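Local coordinates for protein PfhB2 (Pasteurella multocida, PDB 6U8T) that acts as a cysteine protease through its YopT-like toxin domain, probably cutting proteins of the host cell, at the interface of chains A and B. Residues are numbered along the deposited sequence; one frame, centred on the assembly and turned at random. Chains: chain A/B, PfhB2.

Contact 1: the interface of chains A and B. Residues chain A 35, 39, 151-153; chain B 161-162.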
ATOM      1  N   HIS A  35      -4.223 -11.542   4.751  1.00 36.69           N
ATOM      2  CA  HIS A  35      -5.558 -10.970   5.029  1.00 36.64           C
ATOM      3  C   HIS A  35      -6.549 -12.127   5.176  1.00 38.64           C
ATOM      4  O   HIS A  35      -7.354 -12.109   6.132  1.00 38.85           O
ATOM      5  CB  HIS A  35      -5.947  -9.958   3.942  1.00 35.58           C
ATOM      6  CG  HIS A  35      -7.286  -9.360   4.150  1.00 36.41           C
ATOM      7  ND1 HIS A  35      -8.180  -9.161   3.113  1.00 37.13           N
ATOM      8  CD2 HIS A  35      -7.920  -8.995   5.286  1.00 37.71           C
ATOM      9  CE1 HIS A  35      -9.300  -8.656   3.604  1.00 37.07           C
ATOM     10  NE2 HIS A  35      -9.166  -8.526   4.926  1.00 37.94           N
ATOM     11  N   GLU A  39      -8.583 -12.710   8.632  1.00 37.33           N
ATOM     12  CA  GLU A  39     -10.067 -12.672   8.594  1.00 38.19           C
ATOM     13  C   GLU A  39     -10.601 -14.006   9.120  1.00 39.99           C
ATOM     14  O   GLU A  39     -11.403 -13.975  10.076  1.00 40.97           O
ATOM     15  CB  GLU A  39     -10.563 -12.403   7.178  1.00 38.52           C
ATOM     16  CG  GLU A  39     -12.088 -12.434   7.066  1.00 40.38           C
ATOM     17  CD  GLU A  39     -12.845 -11.221   7.580  1.00 40.84           C
ATOM     18  OE1 GLU A  39     -12.174 -10.303   8.114  1.00 41.11           O
ATOM     19  OE2 GLU A  39     -14.088 -11.184   7.388  1.00 42.33           O
ATOM     20  N   LYS A 151     -15.595  -7.667  14.950  1.00 43.63           N
ATOM     21  CA  LYS A 151     -14.668  -7.965  13.844  1.00 42.85           C
ATOM     22  C   LYS A 151     -14.306  -6.644  13.176  1.00 40.55           C
ATOM     23  O   LYS A 151     -15.240  -5.953  12.691  1.00 39.95           O
ATOM     24  CB  LYS A 151     -15.296  -8.931  12.843  1.00 44.04           C
ATOM     25  CG  LYS A 151     -14.273  -9.660  11.997  1.00 44.42           C
ATOM     26  CD  LYS A 151     -14.901 -10.542  10.959  1.00 46.77           C
ATOM     27  CE  LYS A 151     -15.766  -9.740   9.994  1.00 48.27           C
ATOM     28  NZ  LYS A 151     -16.255 -10.581   8.884  1.00 50.65           N
ATOM     29  N   ILE A 152     -13.021  -6.296  13.205  1.00 38.19           N
ATOM     30  CA  ILE A 152     -12.525  -4.948  12.825  1.00 37.08           C
ATOM     31  C   ILE A 152     -11.682  -5.084  11.547  1.00 35.87           C
ATOM     32  O   ILE A 152     -10.566  -5.689  11.634  1.00 34.61           O
ATOM     33  CB  ILE A 152     -11.732  -4.349  14.004  1.00 37.01           C
ATOM     34  CG1 ILE A 152     -12.568  -4.278  15.276  1.00 38.21           C
ATOM     35  CG2 ILE A 152     -11.162  -2.993  13.640  1.00 36.17           C
ATOM     36  CD1 ILE A 152     -11.768  -4.441  16.538  1.00 39.26           C
ATOM     37  N   SER A 153     -12.188  -4.570  10.422  1.00 34.90           N
ATOM     38  CA  SER A 153     -11.460  -4.438   9.135  1.00 34.55           C
ATOM     39  C   SER A 153     -10.745  -3.091   9.095  1.00 33.80           C
ATOM     40  O   SER A 153     -11.403  -2.081   9.350  1.00 34.66           O
ATOM     41  CB  SER A 153     -12.384  -4.590   7.967  1.00 34.80           C
ATOM     42  OG  SER A 153     -12.863  -5.928   7.921  1.00 36.70           O
TER
ATOM     43  N   HIS B 161      -6.281  -5.685   6.718  1.00 32.53           N
ATOM     44  CA  HIS B 161      -6.026  -6.504   7.923  1.00 32.13           C
ATOM     45  C   HIS B 161      -7.332  -6.606   8.707  1.00 34.08           C
ATOM     46  O   HIS B 161      -8.160  -5.670   8.627  1.00 33.94           O
ATOM     47  CB  HIS B 161      -4.875  -5.911   8.736  1.00 31.19           C
ATOM     48  CG  HIS B 161      -4.462  -6.776   9.867  1.00 31.62           C
ATOM     49  ND1 HIS B 161      -4.229  -8.122   9.710  1.00 31.74           N
ATOM     50  CD2 HIS B 161      -4.219  -6.492  11.163  1.00 33.40           C
ATOM     51  CE1 HIS B 161      -3.857  -8.642  10.860  1.00 33.30           C
ATOM     52  NE2 HIS B 161      -3.834  -7.661  11.776  1.00 33.40           N
ATOM     53  N   THR B 162      -7.499  -7.714   9.422  1.00 34.43           N
ATOM     54  CA  THR B 162      -8.625  -7.965  10.340  1.00 36.14           C
ATOM     55  C   THR B 162      -8.057  -8.207  11.734  1.00 36.01           C
ATOM     56  O   THR B 162      -7.155  -9.042  11.871  1.00 35.00           O
ATOM     57  CB  THR B 162      -9.478  -9.152   9.885  1.00 36.81           C
ATOM     58  OG1 THR B 162      -9.766  -8.954   8.502  1.00 35.16           O
ATOM     59  CG2 THR B 162     -10.747  -9.308  10.685  1.00 38.13           C
TER
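A:Ser153 and B:Thr162 pair as neighbours on antiparallel strands, so this is a beta-type interface in which the sheet runs from one PfhB2 chain into the other and ties the two copies of the deposited assembly together. B:Thr162 carries most of the contact. Its first torsion (chi1 -49°) sets OG1 beside the backbone N and anti to the carbonyl carbon, turning the hydroxyl towards a helix of chain A. There OG1 donates a hydrogen bond of 2.8 Å to OE1 of A:Glu39, reaching that carboxylate oxygen nearly along its C-O axis. The glutamate chain is bent at chi2 (77°), and its other oxygen, OE2, takes a salt bridge of 2.7 Å from NZ of A:Lys151. The amine NZ lies on the syn side, 32° out of the carboxylate plane. Held at both oxygens, the carboxylate is restrained in its rotation, and the nearby lysine would probably favour its charged form. The methyl CG2 of B:Thr162 meets the shaft of A:Lys151, 3.8 Å from CG. A:His35 brings the CD2-NE2 side of its ring to the hydroxyl, with NE2 3.7 Å from OG1 of B:Thr162. B:His161, by its place in the YopT family the likely catalytic histidine, precedes the threonine. The site lies where helix 20-49 of chain A packs against the shared sheet, whose strand 147-155 from chain A runs antiparallel beside strand 160-168 from chain B.

Contact 2: the interface of chains A and B. Residues chain A 219-220; chain B 46, 50, 99, 102, 107-109.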
ATOM      1  N   TYR A 219       9.828  18.202 -17.013  1.00 16.95           N
ATOM      2  CA  TYR A 219      11.153  18.817 -17.255  1.00 18.20           C
ATOM      3  C   TYR A 219      11.353  19.033 -18.758  1.00 18.22           C
ATOM      4  O   TYR A 219      10.875  18.225 -19.575  1.00 17.75           O
ATOM      5  CB  TYR A 219      12.276  17.937 -16.672  1.00 17.46           C
ATOM      6  CG  TYR A 219      12.055  17.596 -15.227  1.00 18.06           C
ATOM      7  CD1 TYR A 219      12.443  18.440 -14.200  1.00 18.37           C
ATOM      8  CD2 TYR A 219      11.404  16.418 -14.899  1.00 17.81           C
ATOM      9  CE1 TYR A 219      12.210  18.101 -12.878  1.00 19.64           C
ATOM     10  CE2 TYR A 219      11.163  16.074 -13.581  1.00 19.05           C
ATOM     11  CZ  TYR A 219      11.586  16.907 -12.566  1.00 19.40           C
ATOM     12  OH  TYR A 219      11.354  16.562 -11.263  1.00 23.55           O
ATOM     13  N   HIS A 220      12.104  20.069 -19.105  1.00 19.63           N
ATOM     14  CA  HIS A 220      12.550  20.308 -20.513  1.00 20.61           C
ATOM     15  C   HIS A 220      13.394  19.126 -20.945  1.00 22.14           C
ATOM     16  O   HIS A 220      14.190  18.617 -20.071  1.00 23.59           O
ATOM     17  CB  HIS A 220      13.229  21.677 -20.668  1.00 19.70           C
ATOM     18  CG  HIS A 220      12.260  22.805 -20.553  1.00 20.21           C
ATOM     19  ND1 HIS A 220      11.179  22.948 -21.396  1.00 21.45           N
ATOM     20  CD2 HIS A 220      12.156  23.805 -19.653  1.00 21.32           C
ATOM     21  CE1 HIS A 220      10.461  24.009 -21.019  1.00 22.20           C
ATOM     22  NE2 HIS A 220      11.035  24.548 -19.947  1.00 21.85           N
TER
ATOM     23  N   ILE B  46      16.511  10.550 -15.751  1.00 13.15           N
ATOM     24  CA  ILE B  46      16.068  11.825 -16.375  1.00 13.90           C
ATOM     25  C   ILE B  46      17.317  12.662 -16.714  1.00 14.88           C
ATOM     26  O   ILE B  46      17.433  13.089 -17.866  1.00 14.80           O
ATOM     27  CB  ILE B  46      15.052  12.568 -15.491  1.00 13.32           C
ATOM     28  CG1 ILE B  46      13.733  11.815 -15.456  1.00 13.04           C
ATOM     29  CG2 ILE B  46      14.849  13.977 -15.978  1.00 13.85           C
ATOM     30  CD1 ILE B  46      12.725  12.410 -14.494  1.00 13.52           C
ATOM     31  N   VAL B  50      18.495  13.813 -20.607  1.00 26.76           N
ATOM     32  CA  VAL B  50      18.431  15.270 -20.921  1.00 29.69           C
ATOM     33  C   VAL B  50      19.851  15.742 -21.223  1.00 30.92           C
ATOM     34  O   VAL B  50      20.006  16.509 -22.142  1.00 37.40           O
ATOM     35  CB  VAL B  50      17.776  16.002 -19.738  1.00 28.50           C
ATOM     36  CG1 VAL B  50      18.120  17.475 -19.679  1.00 30.77           C
ATOM     37  CG2 VAL B  50      16.273  15.759 -19.696  1.00 27.43           C
ATOM     38  N   ASP B  99      14.452  17.511  -6.706  1.00 22.78           N
ATOM     39  CA  ASP B  99      14.357  18.660  -7.631  1.00 24.49           C
ATOM     40  C   ASP B  99      15.659  19.454  -7.615  1.00 24.66           C
ATOM     41  O   ASP B  99      16.087  19.860  -8.702  1.00 24.51           O
ATOM     42  CB  ASP B  99      13.167  19.553  -7.284  1.00 27.02           C
ATOM     43  CG  ASP B  99      12.954  20.636  -8.315  1.00 31.43           C
ATOM     44  OD1 ASP B  99      12.561  20.277  -9.427  1.00 37.61           O
ATOM     45  OD2 ASP B  99      13.210  21.816  -7.999  1.00 36.55           O
ATOM     46  N   LEU B 102      18.304  17.471  -9.472  1.00 18.89           N
ATOM     47  CA  LEU B 102      18.029  17.500 -10.931  1.00 19.06           C
ATOM     48  C   LEU B 102      18.528  18.821 -11.522  1.00 21.30           C
ATOM     49  O   LEU B 102      19.144  18.785 -12.598  1.00 22.30           O
ATOM     50  CB  LEU B 102      16.547  17.259 -11.191  1.00 17.84           C
ATOM     51  CG  LEU B 102      16.125  15.790 -11.108  1.00 16.68           C
ATOM     52  CD1 LEU B 102      14.615  15.665 -11.061  1.00 16.59           C
ATOM     53  CD2 LEU B 102      16.689  14.981 -12.269  1.00 16.45           C
ATOM     54  N   VAL B 107      19.227  19.720 -15.361  1.00 24.39           N
ATOM     55  CA  VAL B 107      17.819  19.443 -15.775  1.00 23.16           C
ATOM     56  C   VAL B 107      16.964  20.654 -15.399  1.00 23.00           C
ATOM     57  O   VAL B 107      17.087  21.141 -14.256  1.00 25.17           O
ATOM     58  CB  VAL B 107      17.258  18.167 -15.113  1.00 21.82           C
ATOM     59  CG1 VAL B 107      15.837  17.909 -15.563  1.00 20.39           C
ATOM     60  CG2 VAL B 107      18.136  16.956 -15.393  1.00 20.95           C
ATOM     61  N   VAL B 108      16.127  21.126 -16.316  1.00 22.10           N
ATOM     62  CA  VAL B 108      15.349  22.402 -16.152  1.00 22.16           C
ATOM     63  C   VAL B 108      13.875  22.054 -15.984  1.00 20.65           C
ATOM     64  O   VAL B 108      13.234  21.596 -16.918  1.00 19.63           O
ATOM     65  CB  VAL B 108      15.565  23.390 -17.333  1.00 22.57           C
ATOM     66  CG1 VAL B 108      14.739  24.646 -17.126  1.00 23.18           C
ATOM     67  CG2 VAL B 108      17.030  23.738 -17.525  1.00 22.48           C
ATOM     68  N   PRO B 109      13.299  22.269 -14.792  1.00 20.97           N
ATOM     69  CA  PRO B 109      11.875  22.061 -14.576  1.00 21.35           C
ATOM     70  C   PRO B 109      11.047  22.984 -15.487  1.00 22.22           C
ATOM     71  O   PRO B 109      11.397  24.136 -15.619  1.00 23.34           O
ATOM     72  CB  PRO B 109      11.646  22.444 -13.079  1.00 21.60           C
ATOM     73  CG  PRO B 109      12.995  22.610 -12.461  1.00 21.72           C
ATOM     74  CD  PRO B 109      13.971  22.794 -13.593  1.00 21.70           C
TER
HETATM   75  O   HOH W   1      16.012  19.726 -18.779  1.00 14.98           O
HETATM   76  O   HOH W   2      11.210  26.764 -17.520  1.00 33.35           O
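The phenol ring of A:Tyr219 fills an apolar pocket of chain B, a tail-to-partner contact of this YopT-family, papain-like protease. B:Leu102 lays its methyl CD1 over one face at the hydroxyl end, 3.6 Å from CZ of A:Tyr219, the two side chains crossing at about a right angle. Over the same face, nearer the root, CG1 of B:Val107 packs 3.7 Å from CD1 of A:Tyr219 and also touches CB. From this side too, out beyond the ring edge, CD1 of B:Ile46 comes within 4.1 Å of CE2 of A:Tyr219. CA of B:Pro109 reaches the CD1 edge from the opposite side. With chi1 at -53°, the ring stands beside its own backbone N, pointing into this gap between helices 20-51 and 91-104. OD1 of B:Asp99 lies off the CE1 edge, the carboxylate tilted 29° to the ring. A short antiparallel pairing, A:Tyr219 with B:Pro109, begins the polar rim. The amide N of A:His220 donates a hydrogen bond of 2.9 Å to O of B:Val108, almost straight at the hydrogen (165°). Water 1 bridges O of A:His220 and N of B:Val108, lying 2.8 Å from the latter. The imidazole of A:His220 presents its edge to CG1 of B:Val108, while NE2 makes a longer contact with water 2, 3.3 Å away, which also reaches O of B:Pro109.

Contact 3: the interface of chains A and B. Residues chain A 109-110, 121-122, 149; chain B 216-218.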
ATOM      1  N   PRO A 109     -25.310 -11.373  14.740  1.00 57.43           N
ATOM      2  CA  PRO A 109     -24.920  -9.984  14.475  1.00 56.02           C
ATOM      3  C   PRO A 109     -25.870  -9.004  15.176  1.00 56.26           C
ATOM      4  O   PRO A 109     -27.038  -9.257  15.156  1.00 58.53           O
ATOM      5  CB  PRO A 109     -24.983  -9.826  12.944  1.00 54.85           C
ATOM      6  CG  PRO A 109     -25.165 -11.251  12.405  1.00 56.42           C
ATOM      7  CD  PRO A 109     -25.749 -12.087  13.535  1.00 58.04           C
ATOM      8  N   LYS A 110     -25.348  -7.938  15.786  1.00 54.46           N
ATOM      9  CA  LYS A 110     -26.167  -6.870  16.413  1.00 54.47           C
ATOM     10  C   LYS A 110     -26.905  -6.082  15.328  1.00 54.26           C
ATOM     11  O   LYS A 110     -26.370  -5.944  14.219  1.00 52.38           O
ATOM     12  CB  LYS A 110     -25.329  -5.902  17.252  1.00 53.45           C
ATOM     13  CG  LYS A 110     -24.964  -6.419  18.625  1.00 54.13           C
ATOM     14  CD  LYS A 110     -24.469  -5.372  19.588  1.00 54.34           C
ATOM     15  CE  LYS A 110     -24.046  -6.022  20.901  1.00 56.06           C
ATOM     16  NZ  LYS A 110     -23.274  -5.127  21.809  1.00 56.30           N
ATOM     17  N   ASP A 121     -25.672  -3.327  13.018  1.00 56.23           N
ATOM     18  CA  ASP A 121     -24.837  -2.456  13.888  1.00 55.43           C
ATOM     19  C   ASP A 121     -23.399  -2.620  13.397  1.00 52.89           C
ATOM     20  O   ASP A 121     -22.655  -3.381  13.981  1.00 52.42           O
ATOM     21  CB  ASP A 121     -25.043  -2.761  15.382  1.00 55.33           C
ATOM     22  CG  ASP A 121     -24.326  -1.788  16.307  1.00 55.29           C
ATOM     23  OD1 ASP A 121     -23.869  -0.718  15.819  1.00 55.92           O
ATOM     24  OD2 ASP A 121     -24.190  -2.112  17.506  1.00 55.66           O
ATOM     25  N   GLU A 122     -23.083  -1.955  12.289  1.00 53.56           N
ATOM     26  CA  GLU A 122     -21.729  -1.737  11.749  1.00 51.50           C
ATOM     27  C   GLU A 122     -21.408  -0.251  11.902  1.00 49.39           C
ATOM     28  O   GLU A 122     -22.318   0.583  11.699  1.00 52.10           O
ATOM     29  CB  GLU A 122     -21.687  -1.969  10.246  1.00 53.24           C
ATOM     30  CG  GLU A 122     -22.185  -3.304   9.738  1.00 58.32           C
ATOM     31  CD  GLU A 122     -21.779  -3.541   8.281  1.00 57.15           C
ATOM     32  OE1 GLU A 122     -21.566  -2.551   7.550  1.00 58.10           O
ATOM     33  OE2 GLU A 122     -21.654  -4.718   7.868  1.00 62.00           O
ATOM     34  N   ALA A 149     -18.852  -8.463  20.989  1.00 52.68           N
ATOM     35  CA  ALA A 149     -17.740  -8.931  20.136  1.00 52.03           C
ATOM     36  C   ALA A 149     -17.671  -8.059  18.871  1.00 49.50           C
ATOM     37  O   ALA A 149     -18.728  -7.656  18.380  1.00 49.72           O
ATOM     38  CB  ALA A 149     -17.951 -10.391  19.803  1.00 53.45           C
TER
ATOM     39  N   VAL B 216     -16.297  -1.792  11.564  1.00 42.48           N
ATOM     40  CA  VAL B 216     -16.491  -2.578  12.803  1.00 43.84           C
ATOM     41  C   VAL B 216     -17.856  -3.255  12.702  1.00 45.01           C
ATOM     42  O   VAL B 216     -18.831  -2.547  12.551  1.00 47.09           O
ATOM     43  CB  VAL B 216     -16.351  -1.682  14.048  1.00 45.79           C
ATOM     44  CG1 VAL B 216     -16.665  -2.449  15.328  1.00 47.50           C
ATOM     45  CG2 VAL B 216     -14.975  -1.043  14.114  1.00 43.54           C
ATOM     46  N   VAL B 217     -17.896  -4.585  12.751  1.00 44.30           N
ATOM     47  CA  VAL B 217     -19.154  -5.369  12.775  1.00 45.60           C
ATOM     48  C   VAL B 217     -19.356  -5.836  14.220  1.00 47.08           C
ATOM     49  O   VAL B 217     -18.409  -6.441  14.775  1.00 45.56           O
ATOM     50  CB  VAL B 217     -19.132  -6.544  11.782  1.00 44.68           C
ATOM     51  CG1 VAL B 217     -20.453  -7.321  11.810  1.00 46.91           C
ATOM     52  CG2 VAL B 217     -18.833  -6.063  10.383  1.00 42.71           C
ATOM     53  N   ASN B 218     -20.536  -5.546  14.793  1.00 48.90           N
ATOM     54  CA  ASN B 218     -20.845  -5.844  16.217  1.00 51.17           C
ATOM     55  C   ASN B 218     -21.647  -7.137  16.296  1.00 53.09           C
ATOM     56  O   ASN B 218     -22.620  -7.264  15.580  1.00 53.93           O
ATOM     57  CB  ASN B 218     -21.551  -4.673  16.905  1.00 52.72           C
ATOM     58  CG  ASN B 218     -20.605  -3.518  17.179  1.00 51.79           C
ATOM     59  OD1 ASN B 218     -19.603  -3.680  17.889  1.00 51.04           O
ATOM     60  ND2 ASN B 218     -20.872  -2.362  16.582  1.00 51.35           N
TER
HETATM   61  O   HOH W   3     -23.834  -6.079  13.177  1.00 47.92           O
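B:Asn218 meets A:Asp121 and A:Lys110 through its backbone, near the end of strand 212-219, and hides more surface than any other residue here. Its amide N donates a hydrogen bond of 3.1 Å to O of A:Asp121, approaching nearly in line with that carbonyl. Its own O accepts a bond from N of A:Lys110 at 2.8 Å, the donor standing 31° from the carbonyl plane. That oxygen is also 2.9 Å from water 3, which continues to O of A:Lys110, so one carbonyl of B:Asn218 is gripped both directly and through solvent. The asparagine side chain leans over A:Asp121, its CG beside the backbone N (chi1 -73°). From there ND2 makes a weak hydrogen bond to O of A:Asp121; it also lies 3.5 Å from OD2 of A:Asp121, a proximity and not a hydrogen bond. The carboxylate and amide planes are turned 41° apart. A:Glu122, third in buried surface, is the antiparallel partner of B:Val217; their side chains run alongside each other in the same direction, OE2 of A:Glu122 and CG2 of B:Val217 4.0 Å apart. The aliphatic part of A:Lys110 flanks the asparagine, its CB 4.0 Å from CB of B:Asn218. By docking a C-terminal strand of one chain onto strand 122-127 of the other, the site extends the sheet across the dimer.

Contacts 1 and 3 are neighbours, their C-alpha centres about 13 Å apart, and both draw on strand 147-155 of chain A. Contact 2 lies at the far end of the assembly, about 44 Å from contact 1 and 53 Å from contact 3. The two-fold axis nevertheless joins them: the twin of contact 2 places the tail of chain B on chain A, directly continuing the strand docked in contact 3, with A:Pro109 in both. Contact 1 uses helix 20-49 of chain A, contact 2 helix 20-51 of chain B. Pairing of strands across the chains would be compatible with an exchange of segments, though the structure alone does not show whether the dimer is biological.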